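Local coordinates for hyaluronidase-phage associated (PDB 2WB3) that cleaves hyaluronan as a phage tail-fibre hyaluronate lyase built round a triple-stranded beta-helix, at the interface of chains A and B. Coordinates in Å, arbitrary orientation; residue numbers count along the deposited sequence, not the author numbering. Chains: chain A/B, Hyaluronidase-phage associated.

Contact 1: the interface of chains A and B. Residues chain A 24-25; chain B 8-11.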
ATOM      1  N   SER A  24      14.333  -1.013   3.991  1.00 21.40           N
ATOM      2  CA  SER A  24      14.468  -2.197   4.837  1.00 22.39           C
ATOM      3  C   SER A  24      15.766  -2.110   5.644  1.00 22.71           C
ATOM      4  O   SER A  24      16.815  -1.772   5.099  1.00 21.96           O
ATOM      5  CB  SER A  24      14.495  -3.465   4.031  1.00 22.37           C
ATOM      6  OG  SER A  24      14.561  -4.567   4.967  1.00 21.59           O
ATOM      7  N   ALA A  25      15.696  -2.464   6.917  1.00 22.95           N
ATOM      8  CA  ALA A  25      16.917  -2.666   7.702  1.00 24.22           C
ATOM      9  C   ALA A  25      17.285  -4.162   7.906  1.00 24.35           C
ATOM     10  O   ALA A  25      18.100  -4.487   8.780  1.00 23.90           O
ATOM     11  CB  ALA A  25      16.794  -1.950   9.036  1.00 25.47           C
TER
ATOM     12  N   MET B   8      10.620  -1.704   6.754  1.00 26.71           N
ATOM     13  CA  MET B   8      10.890  -2.953   7.456  1.00 29.18           C
ATOM     14  C   MET B   8      12.040  -2.679   8.453  1.00 29.26           C
ATOM     15  O   MET B   8      13.178  -2.403   8.046  1.00 27.74           O
ATOM     16  CB  MET B   8      11.204  -4.083   6.482  1.00 28.86           C
ATOM     17  CG  MET B   8      11.840  -5.253   7.197  1.00 30.47           C
ATOM     18  SD  MET B   8      11.683  -6.781   6.348  1.00 38.15           S
ATOM     19  CE  MET B   8       9.904  -7.031   6.513  1.00 30.08           C
ATOM     20  N   ARG B   9      11.733  -2.697   9.743  1.00 32.05           N
ATOM     21  CA  ARG B   9      12.761  -2.445  10.781  1.00 35.76           C
ATOM     22  C   ARG B   9      13.729  -3.619  10.891  1.00 35.50           C
ATOM     23  O   ARG B   9      13.433  -4.728  10.424  1.00 34.44           O
ATOM     24  CB  ARG B   9      12.143  -2.223  12.169  1.00 37.35           C
ATOM     25  CG  ARG B   9      11.232  -1.009  12.269  1.00 44.38           C
ATOM     26  CD  ARG B   9      10.822  -0.669  13.737  1.00 56.37           C
ATOM     27  NE  ARG B   9      10.240  -1.808  14.476  1.00 62.09           N
ATOM     28  CZ  ARG B   9       8.934  -1.988  14.723  1.00 64.27           C
ATOM     29  NH1 ARG B   9       8.027  -1.112  14.294  1.00 63.89           N
ATOM     30  NH2 ARG B   9       8.533  -3.061  15.403  1.00 65.21           N
ATOM     31  N   GLN B  10      14.873  -3.358  11.516  1.00 36.30           N
ATOM     32  CA  GLN B  10      15.914  -4.380  11.711  1.00 37.83           C
ATOM     33  C   GLN B  10      15.383  -5.562  12.532  1.00 37.79           C
ATOM     34  O   GLN B  10      14.945  -5.357  13.656  1.00 38.86           O
ATOM     35  CB  GLN B  10      17.144  -3.750  12.372  1.00 38.10           C
ATOM     36  CG  GLN B  10      18.187  -4.824  12.629  1.00 40.45           C
ATOM     37  CD  GLN B  10      19.489  -4.297  13.030  1.00 44.90           C
ATOM     38  OE1 GLN B  10      19.663  -3.108  13.265  1.00 47.98           O
ATOM     39  NE2 GLN B  10      20.446  -5.189  13.146  1.00 48.22           N
ATOM     40  N   PRO B  11      15.337  -6.789  11.962  1.00 38.61           N
ATOM     41  CA  PRO B  11      14.889  -7.892  12.807  1.00 39.12           C
ATOM     42  C   PRO B  11      16.046  -8.371  13.742  1.00 40.17           C
ATOM     43  O   PRO B  11      17.212  -8.018  13.505  1.00 39.15           O
ATOM     44  CB  PRO B  11      14.546  -8.976  11.780  1.00 38.69           C
ATOM     45  CG  PRO B  11      15.563  -8.775  10.721  1.00 36.57           C
ATOM     46  CD  PRO B  11      15.797  -7.288  10.650  1.00 38.56           C
TER
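A:Ser24 and B:Met8 stand side by side where strand 20-24 of chain A and strand 4-8 of chain B, running parallel in the triple-stranded beta-helix, come to their ends. Their side chains leave the sheet on the same side. OG of A:Ser24 lies anti to the backbone N (chi1 -177°) and CG of B:Met8 is likewise anti to its own, which brings the serine hydroxyl OG alongside the methionine chain. OG meets CG of B:Met8 at 3.6 Å and also lies near its CB, whereas the thioether SD is slightly farther from it, at 3.9 Å. The methionine then bends at chi3, -68°, and its terminal methyl turns away from the serine. Immediately past the end of strand 20-24, A:Ala25 N donates a hydrogen bond to the carbonyl O of B:Met8, the last residue of strand 4-8, 2.8 Å long and 166° at the hydrogen.

A:Ala25 has 58 Å² of its surface hidden by chain B, more than any other residue of this patch. Its methyl CB sits over the start of B:Gln10, 3.4 Å from the backbone N, with CA and CB of the glutamine also close. The extended B:Gln10 side chain starts beside this alanine and carries its amide onward, away from it. On its way out, CB of B:Gln10 passes 3.8 Å from the carbonyl O of A:Ala25.

Contact 2: the interface of chains A and B. Residues chain A 82-86; chain B 62, 64-66.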
ATOM      1  N   GLY A  82      26.248  -2.973  -8.912  1.00 21.24           N
ATOM      2  CA  GLY A  82      25.184  -2.066  -9.319  1.00 20.90           C
ATOM      3  C   GLY A  82      24.000  -2.852  -9.819  1.00 19.42           C
ATOM      4  O   GLY A  82      22.991  -2.957  -9.158  1.00 18.96           O
ATOM      5  N   ILE A  83      24.133  -3.386 -11.007  1.00 19.45           N
ATOM      6  CA  ILE A  83      23.080  -4.232 -11.562  1.00 20.70           C
ATOM      7  C   ILE A  83      23.598  -5.624 -11.856  1.00 20.82           C
ATOM      8  O   ILE A  83      24.621  -5.781 -12.492  1.00 21.61           O
ATOM      9  CB  ILE A  83      22.582  -3.641 -12.877  1.00 21.22           C
ATOM     10  CG1 ILE A  83      21.902  -2.296 -12.601  1.00 21.39           C
ATOM     11  CG2 ILE A  83      21.602  -4.606 -13.556  1.00 20.48           C
ATOM     12  CD1 ILE A  83      21.373  -1.634 -13.883  1.00 23.38           C
ATOM     13  N   TYR A  84      22.874  -6.623 -11.386  1.00 23.02           N
ATOM     14  CA  TYR A  84      23.225  -7.995 -11.577  1.00 22.27           C
ATOM     15  C   TYR A  84      22.091  -8.607 -12.381  1.00 21.72           C
ATOM     16  O   TYR A  84      20.968  -8.634 -11.944  1.00 20.84           O
ATOM     17  CB  TYR A  84      23.279  -8.657 -10.210  1.00 23.26           C
ATOM     18  CG  TYR A  84      23.567 -10.121 -10.225  1.00 25.38           C
ATOM     19  CD1 TYR A  84      24.876 -10.598 -10.070  1.00 32.17           C
ATOM     20  CD2 TYR A  84      22.543 -11.042 -10.338  1.00 28.83           C
ATOM     21  CE1 TYR A  84      25.146 -12.001 -10.064  1.00 32.26           C
ATOM     22  CE2 TYR A  84      22.797 -12.431 -10.359  1.00 31.63           C
ATOM     23  CZ  TYR A  84      24.088 -12.889 -10.227  1.00 33.99           C
ATOM     24  OH  TYR A  84      24.299 -14.244 -10.214  1.00 35.47           O
ATOM     25  N   ILE A  85      22.410  -9.154 -13.533  1.00 20.69           N
ATOM     26  CA  ILE A  85      21.369  -9.783 -14.394  1.00 21.42           C
ATOM     27  C   ILE A  85      21.705 -11.236 -14.633  1.00 22.82           C
ATOM     28  O   ILE A  85      22.778 -11.555 -15.080  1.00 22.67           O
ATOM     29  CB  ILE A  85      21.332  -9.119 -15.737  1.00 21.66           C
ATOM     30  CG1 ILE A  85      20.927  -7.646 -15.615  1.00 21.78           C
ATOM     31  CG2 ILE A  85      20.290  -9.811 -16.679  1.00 23.16           C
ATOM     32  CD1 ILE A  85      21.209  -6.907 -16.861  1.00 21.65           C
ATOM     33  N   ASN A  86      20.782 -12.125 -14.342  1.00 22.44           N
ATOM     34  CA  ASN A  86      21.048 -13.516 -14.589  1.00 23.04           C
ATOM     35  C   ASN A  86      19.830 -14.167 -15.239  1.00 23.31           C
ATOM     36  O   ASN A  86      18.767 -13.576 -15.311  1.00 21.90           O
ATOM     37  CB  ASN A  86      21.284 -14.188 -13.250  1.00 22.45           C
ATOM     38  CG  ASN A  86      21.767 -15.628 -13.376  1.00 25.37           C
ATOM     39  OD1 ASN A  86      22.448 -16.028 -14.329  1.00 23.88           O
ATOM     40  ND2 ASN A  86      21.443 -16.405 -12.389  1.00 29.06           N
TER
ATOM     41  N   ALA B  62      23.647  -6.484  -4.476  1.00 20.60           N
ATOM     42  CA  ALA B  62      23.486  -5.625  -5.649  1.00 20.93           C
ATOM     43  C   ALA B  62      22.387  -4.601  -5.343  1.00 20.56           C
ATOM     44  O   ALA B  62      21.585  -4.815  -4.481  1.00 20.28           O
ATOM     45  CB  ALA B  62      23.116  -6.501  -6.923  1.00 20.98           C
ATOM     46  N   LEU B  64      20.309  -3.720  -7.847  1.00 18.96           N
ATOM     47  CA  LEU B  64      19.210  -4.295  -8.643  1.00 19.73           C
ATOM     48  C   LEU B  64      19.603  -5.695  -9.101  1.00 18.88           C
ATOM     49  O   LEU B  64      20.658  -5.860  -9.716  1.00 19.99           O
ATOM     50  CB  LEU B  64      18.951  -3.430  -9.866  1.00 17.28           C
ATOM     51  CG  LEU B  64      17.970  -4.086 -10.891  1.00 19.45           C
ATOM     52  CD1 LEU B  64      16.577  -4.266 -10.281  1.00 14.60           C
ATOM     53  CD2 LEU B  64      17.893  -3.163 -12.088  1.00 18.58           C
ATOM     54  N   SER B  65      18.769  -6.689  -8.806  1.00 19.45           N
ATOM     55  CA  SER B  65      19.097  -8.037  -9.216  1.00 18.21           C
ATOM     56  C   SER B  65      17.929  -8.510 -10.132  1.00 17.79           C
ATOM     57  O   SER B  65      16.768  -8.393  -9.772  1.00 18.46           O
ATOM     58  CB  SER B  65      19.222  -8.972  -7.973  1.00 18.73           C
ATOM     59  OG  SER B  65      19.342 -10.315  -8.489  1.00 20.30           O
ATOM     60  N   ILE B  66      18.256  -9.065 -11.293  1.00 18.64           N
ATOM     61  CA  ILE B  66      17.218  -9.508 -12.274  1.00 20.24           C
ATOM     62  C   ILE B  66      17.411 -10.990 -12.552  1.00 19.97           C
ATOM     63  O   ILE B  66      18.507 -11.412 -12.853  1.00 20.51           O
ATOM     64  CB  ILE B  66      17.356  -8.747 -13.598  1.00 19.76           C
ATOM     65  CG1 ILE B  66      16.793  -7.309 -13.358  1.00 21.56           C
ATOM     66  CG2 ILE B  66      16.547  -9.410 -14.784  1.00 20.11           C
ATOM     67  CD1 ILE B  66      17.072  -6.397 -14.470  1.00 21.39           C
TER
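A:Tyr84 lies against B:Ala62 and B:Ser65 on one face of a parallel intersubunit sheet formed by strand 83-86 of chain A and strand 64-69 of chain B. At the root of the side chain, CB of A:Tyr84 is 3.9 Å from the methyl CB of B:Ala62 and as near to the carbonyl O of B:Leu64. CG is anti to the backbone N (chi1 177°), and with chi2 at 95° the ring stands across the CA-CB bond, with the CD2 atom on the side of B:Ser65. There CD2 comes 3.8 Å from the hydroxyl OG of B:Ser65, a van der Waals contact. Farther out, CE2, CZ and the phenol OH draw away from the residues of chain B at this patch, so CB and the ring atom CD2 make the side-chain contact.

The backbone ladder sets the position from which this side chain starts. A:Tyr84 bonds to the residues on either side of its bridge partner B:Ser65: its N donates to B:Leu64 O, with an angle of 171° at the hydrogen, and its O accepts from B:Ile66 N at 2.8 Å. The same ladder is continued by B:Leu64 N to A:Gly82 O at 3.1 Å and by A:Asn86 N to B:Ile66 O, the donor alternating between the chains.

On the opposite face the side chains are aliphatic. A:Ile83 and B:Leu64 lie side by side and point the same way, towards the side that also takes A:Ile85 and B:Ile66. Their contact is loose: CG1 of A:Ile83 approaches the CD2 methyl of B:Leu64 to 4.1 Å.

Contacts 1 and 2 are centred about 22 Å apart and share no residue or strand. Both join parallel strands of chains A and B, but contact 1 lies at the ends of strands 20-24 and 4-8, whereas contact 2 runs along strands 83-86 and 64-69 and hides more surface. In each, chain A supplies the strand later in the sequence, consistent with subunits wound together in the same sense and offset along the fibre. Repeated pairing of this kind would bind the chains along much of the shaft, as expected for a triple-stranded beta-helix.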